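Local coordinates for protein YCAC GENE product (Escherichia coli, PDB 1YAC) that is a hydrolase of unknown specificity with an isochorismatase-like alpha-beta-alpha sandwich fold, assembled as an octamer, at the interface of chains A and B and the interface of chains A and C. Residues are numbered along the deposited sequence; one frame, centred on the assembly and turned at random. Chains: chain A/B/C, YCAC GENE product.

Contact 1: the interface of chains A and B. Residues chain A 88, 117, 121; chain B 5, 163, 167, 170-171.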
ATOM      1  N   ILE A  88      -6.516  30.613  15.136  1.00 15.76           N
ATOM      2  CA  ILE A  88      -6.332  29.343  14.437  1.00 14.23           C
ATOM      3  C   ILE A  88      -7.634  28.548  14.473  1.00 11.67           C
ATOM      4  O   ILE A  88      -8.082  28.037  13.449  1.00 11.45           O
ATOM      5  CB  ILE A  88      -5.129  28.565  15.027  1.00 14.47           C
ATOM      6  CG1 ILE A  88      -3.834  29.339  14.731  1.00 15.95           C
ATOM      7  CG2 ILE A  88      -5.068  27.169  14.440  1.00 13.23           C
ATOM      8  CD1 ILE A  88      -2.558  28.703  15.273  1.00 17.98           C
ATOM      9  N   VAL A 117      -6.685  20.448  12.737  1.00  6.46           N
ATOM     10  CA  VAL A 117      -6.647  21.790  13.296  1.00  8.91           C
ATOM     11  C   VAL A 117      -7.863  22.617  12.882  1.00 10.77           C
ATOM     12  O   VAL A 117      -8.769  22.840  13.679  1.00 11.45           O
ATOM     13  CB  VAL A 117      -5.359  22.548  12.889  1.00  8.27           C
ATOM     14  CG1 VAL A 117      -5.443  24.018  13.327  1.00  8.55           C
ATOM     15  CG2 VAL A 117      -4.148  21.886  13.530  1.00  7.25           C
ATOM     16  N   PHE A 121     -10.606  21.539  15.688  1.00  8.58           N
ATOM     17  CA  PHE A 121     -10.747  22.542  16.753  1.00  8.26           C
ATOM     18  C   PHE A 121     -12.175  23.113  16.809  1.00  8.55           C
ATOM     19  O   PHE A 121     -12.839  23.036  17.862  1.00  8.79           O
ATOM     20  CB  PHE A 121      -9.682  23.647  16.644  1.00  6.49           C
ATOM     21  CG  PHE A 121      -8.254  23.170  16.861  1.00  8.31           C
ATOM     22  CD1 PHE A 121      -7.959  21.822  17.089  1.00  7.73           C
ATOM     23  CD2 PHE A 121      -7.199  24.078  16.813  1.00  7.54           C
ATOM     24  CE1 PHE A 121      -6.625  21.381  17.264  1.00  9.01           C
ATOM     25  CE2 PHE A 121      -5.864  23.646  16.987  1.00  9.69           C
ATOM     26  CZ  PHE A 121      -5.582  22.294  17.211  1.00  6.82           C
TER
ATOM     27  N   TYR B   5     -14.394  20.591  25.439  1.00 14.63           N
ATOM     28  CA  TYR B   5     -13.231  20.527  24.562  1.00 13.44           C
ATOM     29  C   TYR B   5     -12.050  20.797  25.511  1.00 13.63           C
ATOM     30  O   TYR B   5     -11.853  21.934  25.952  1.00 14.25           O
ATOM     31  CB  TYR B   5     -13.359  21.619  23.495  1.00 12.54           C
ATOM     32  CG  TYR B   5     -12.172  21.863  22.575  1.00 11.26           C
ATOM     33  CD1 TYR B   5     -11.120  20.943  22.449  1.00 10.69           C
ATOM     34  CD2 TYR B   5     -12.128  23.021  21.812  1.00  9.26           C
ATOM     35  CE1 TYR B   5     -10.054  21.190  21.562  1.00  9.96           C
ATOM     36  CE2 TYR B   5     -11.083  23.281  20.941  1.00  9.64           C
ATOM     37  CZ  TYR B   5     -10.051  22.371  20.815  1.00  9.94           C
ATOM     38  OH  TYR B   5      -9.027  22.669  19.936  1.00 10.73           O
ATOM     39  N   MET B 163      -3.096  13.200  19.279  1.00  6.94           N
ATOM     40  CA  MET B 163      -2.782  14.394  18.519  1.00  7.56           C
ATOM     41  C   MET B 163      -1.472  14.214  17.738  1.00  6.74           C
ATOM     42  O   MET B 163      -0.775  13.196  17.867  1.00  6.65           O
ATOM     43  CB  MET B 163      -2.698  15.609  19.468  1.00  8.72           C
ATOM     44  CG  MET B 163      -4.092  16.163  19.902  1.00  8.22           C
ATOM     45  SD  MET B 163      -3.939  17.609  20.912  1.00 16.26           S
ATOM     46  CE  MET B 163      -3.814  18.868  19.710  1.00 11.94           C
ATOM     47  N   GLY B 167      -0.732  19.828  15.043  1.00  7.52           N
ATOM     48  CA  GLY B 167      -1.961  20.104  15.766  1.00  7.48           C
ATOM     49  C   GLY B 167      -1.658  20.610  17.174  1.00  8.16           C
ATOM     50  O   GLY B 167      -2.295  21.557  17.658  1.00  7.02           O
ATOM     51  N   CYS B 170      -0.506  24.224  17.076  1.00  9.30           N
ATOM     52  CA  CYS B 170      -1.623  25.119  16.783  1.00  9.66           C
ATOM     53  C   CYS B 170      -2.573  25.302  17.953  1.00 10.44           C
ATOM     54  O   CYS B 170      -3.125  26.397  18.156  1.00 10.76           O
ATOM     55  CB  CYS B 170      -2.398  24.630  15.559  1.00  9.29           C
ATOM     56  SG  CYS B 170      -1.541  24.868  13.986  1.00 10.58           S
ATOM     57  N   GLU B 171      -2.806  24.229  18.702  1.00  9.95           N
ATOM     58  CA  GLU B 171      -3.697  24.322  19.849  1.00  9.63           C
ATOM     59  C   GLU B 171      -3.023  25.129  20.965  1.00 10.70           C
ATOM     60  O   GLU B 171      -3.684  25.856  21.707  1.00 10.83           O
ATOM     61  CB  GLU B 171      -4.099  22.932  20.339  1.00  8.49           C
ATOM     62  CG  GLU B 171      -5.383  22.938  21.166  1.00  8.58           C
ATOM     63  CD  GLU B 171      -5.993  21.565  21.299  1.00  9.06           C
ATOM     64  OE1 GLU B 171      -6.787  21.209  20.415  1.00  8.72           O
ATOM     65  OE2 GLU B 171      -5.698  20.846  22.280  1.00  8.77           O
TER

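Contact 2: the interface of chains A and C. Residues chain A 22-23, 66-67, 70; chain C 199-200, 203.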
ATOM      1  N   ALA A  22      -5.707  28.126  -1.377  1.00  8.66           N
ATOM      2  CA  ALA A  22      -4.765  27.706  -2.408  1.00  9.41           C
ATOM      3  C   ALA A  22      -3.420  27.220  -1.888  1.00 10.19           C
ATOM      4  O   ALA A  22      -2.934  26.173  -2.319  1.00 11.15           O
ATOM      5  CB  ALA A  22      -4.577  28.807  -3.432  1.00  9.98           C
ATOM      6  N   GLY A  23      -2.823  27.974  -0.971  1.00  9.98           N
ATOM      7  CA  GLY A  23      -1.545  27.585  -0.408  1.00  9.13           C
ATOM      8  C   GLY A  23      -1.702  26.361   0.476  1.00 11.25           C
ATOM      9  O   GLY A  23      -1.000  25.363   0.306  1.00 10.35           O
ATOM     10  N   GLY A  66      -2.508  31.746   1.366  1.00 12.59           N
ATOM     11  CA  GLY A  66      -3.177  32.005   0.106  1.00 13.00           C
ATOM     12  C   GLY A  66      -4.661  32.264   0.199  1.00 12.79           C
ATOM     13  O   GLY A  66      -5.270  32.077   1.255  1.00 13.72           O
ATOM     14  N   PRO A  67      -5.273  32.679  -0.919  1.00 12.87           N
ATOM     15  CA  PRO A  67      -6.699  32.979  -0.998  1.00 12.26           C
ATOM     16  C   PRO A  67      -7.555  31.733  -1.007  1.00 12.38           C
ATOM     17  O   PRO A  67      -7.073  30.637  -1.292  1.00 11.68           O
ATOM     18  CB  PRO A  67      -6.808  33.712  -2.332  1.00 13.89           C
ATOM     19  CG  PRO A  67      -5.791  33.009  -3.174  1.00 14.43           C
ATOM     20  CD  PRO A  67      -4.619  32.878  -2.227  1.00 12.49           C
ATOM     21  N   PRO A  70     -11.021  29.932  -5.672  1.00 14.26           N
ATOM     22  CA  PRO A  70     -12.010  30.694  -6.439  1.00 14.20           C
ATOM     23  C   PRO A  70     -13.412  30.099  -6.561  1.00 13.63           C
ATOM     24  O   PRO A  70     -14.402  30.834  -6.495  1.00 12.99           O
ATOM     25  CB  PRO A  70     -11.338  30.851  -7.800  1.00 15.16           C
ATOM     26  CG  PRO A  70      -9.892  30.885  -7.451  1.00 16.67           C
ATOM     27  CD  PRO A  70      -9.784  29.768  -6.459  1.00 14.80           C
TER
ATOM     28  N   THR C 199      -3.458  30.519  -8.687  1.00 13.19           N
ATOM     29  CA  THR C 199      -4.354  31.343  -7.898  1.00 13.41           C
ATOM     30  C   THR C 199      -3.568  32.243  -6.953  1.00 13.87           C
ATOM     31  O   THR C 199      -3.793  33.466  -6.915  1.00 14.34           O
ATOM     32  CB  THR C 199      -5.331  30.467  -7.103  1.00 13.70           C
ATOM     33  OG1 THR C 199      -6.126  29.708  -8.017  1.00 13.29           O
ATOM     34  CG2 THR C 199      -6.235  31.320  -6.223  1.00 14.15           C
ATOM     35  N   SER C 200      -2.634  31.663  -6.208  1.00 12.82           N
ATOM     36  CA  SER C 200      -1.840  32.457  -5.276  1.00 14.25           C
ATOM     37  C   SER C 200      -1.013  33.524  -6.004  1.00 15.14           C
ATOM     38  O   SER C 200      -0.993  34.693  -5.596  1.00 14.53           O
ATOM     39  CB  SER C 200      -0.929  31.559  -4.438  1.00 13.69           C
ATOM     40  OG  SER C 200      -1.696  30.676  -3.643  1.00 14.01           O
ATOM     41  N   THR C 203      -3.411  36.382  -7.491  1.00 22.43           N
ATOM     42  CA  THR C 203      -3.978  37.313  -6.529  1.00 24.45           C
ATOM     43  C   THR C 203      -2.924  38.248  -5.967  1.00 25.58           C
ATOM     44  O   THR C 203      -3.232  39.380  -5.608  1.00 26.75           O
ATOM     45  CB  THR C 203      -4.723  36.607  -5.385  1.00 24.75           C
ATOM     46  OG1 THR C 203      -3.780  36.012  -4.498  1.00 31.47           O
ATOM     47  CG2 THR C 203      -5.618  35.523  -5.929  1.00 23.06           C
TER

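Contact 1: the interface of chains A and B
Two helices of the isochorismatase-type fold pack here: the N-terminal half of helix 115-128 of chain A against helix 165-173 of chain B. The residue after A:Val117 is a cysteine that is likely to be the nucleophile, as in related cysteine hydrolases. A:Phe121 is the main intruder from chain A. Its CG lies anti to its own carbonyl carbon (chi1 -65°), which swings the ring back along the helix until one face rests on the CA of A:Val117. On the side of the ring away from A:Val117, two oxygens of chain B stand above its rim, along the CG-CD1-CE1 edge. The phenol hydroxyl of B:Tyr5 sits above the near end of the ring, with OH 3.2 Å from CG of A:Phe121, while the carboxylate oxygen OE1 of B:Glu171 lies 3.2 Å from CE1 of A:Phe121, farther along the same edge. These oxygens are themselves joined: B:Tyr5 OH donates a hydrogen bond to B:Glu171 OE1 (2.7 Å), coming 48° out of the carboxylate plane. That bond holds the two groups together above that rim and restricts turning of the carboxylate, whose plane is inclined 51° to the ring. The aliphatic stem of B:Glu171 flanks the far end, with CB 3.5 Å from CZ of A:Phe121. At the ring's outer edge, in its plane, the carbonyl O of B:Gly167 faces CZ of A:Phe121 at 3.4 Å. With an alanine at A:Phe121, the hydrogen-bonded B:Tyr5 and B:Glu171 would probably lose the ring they pack against, and a gap would open between the two helices. Beside the ring, B:Cys170 presents its CB to both methyls of A:Val117, and CD1 of A:Ile88 reaches over the backbone of the same cysteine. B:Gly167, with no side chain, brings its CA to 3.6 Å from CG2 of A:Val117.

Contact 2: the interface of chains A and C
A:Pro67, extended in its backbone (psi 162°) after A:Gly66, which has a positive phi of 81°, lies against one flank of the C-terminal helix 192-204 of chain C. That helix supplies, one turn apart, C:Thr199 and C:Thr203, whose methyl groups both bear on the outermost atom of the proline ring. CG of A:Pro67 is 3.5 Å from CG2 of C:Thr199 and 3.7 Å from CG2 of C:Thr203, so the tip of the ring rests on both methyls. The side chains of A:Pro67 and C:Thr199 run past each other in opposite senses. In C:Thr199 the methyl stands anti to the backbone N while the hydroxyl, at chi1 -62°, is beside it; this directs the methyl into the fork between A:Pro67 and A:Pro70. The latter, at the start of helix 70-75, reaches toward the threonine, bringing its CD to 3.9 Å from CG2 of C:Thr199. The hydroxyl of C:Thr203 lies beside the ring of A:Pro67 as well, and OG1 makes a weak hydrogen bond to the carbonyl O of C:Ser200 (3.3 Å). Near the CD end of the ring, the hydroxyl of C:Ser200 points at the loop after strand 13-18, its OG 3.4 Å from CB of A:Ala22. The backbone of A:Gly23 passes a little farther off. The interface is two-fold, so the same pairing recurs with the chains exchanged. By docking the C-terminal helix of one subunit against two loops of another, the site is likely to join the subunits and steady those loops within the octamer.

The centres of contact 1 and contact 2 are about 23 Å apart, measured between the means of their C-alpha atoms, and no residue of chain A takes part in both. Chain A offers the start of helix 115-128 and the loop around A:Ile88 to contact 1, and loops next to strand 13-18 and helix 70-75 to contact 2. The symmetry also differs: contact 2 belongs to a two-fold symmetric interface, whereas the interface of contact 1 is not an exact two-fold. These separate patches let one subunit touch two different neighbours at once, which is consistent with the octameric assembly.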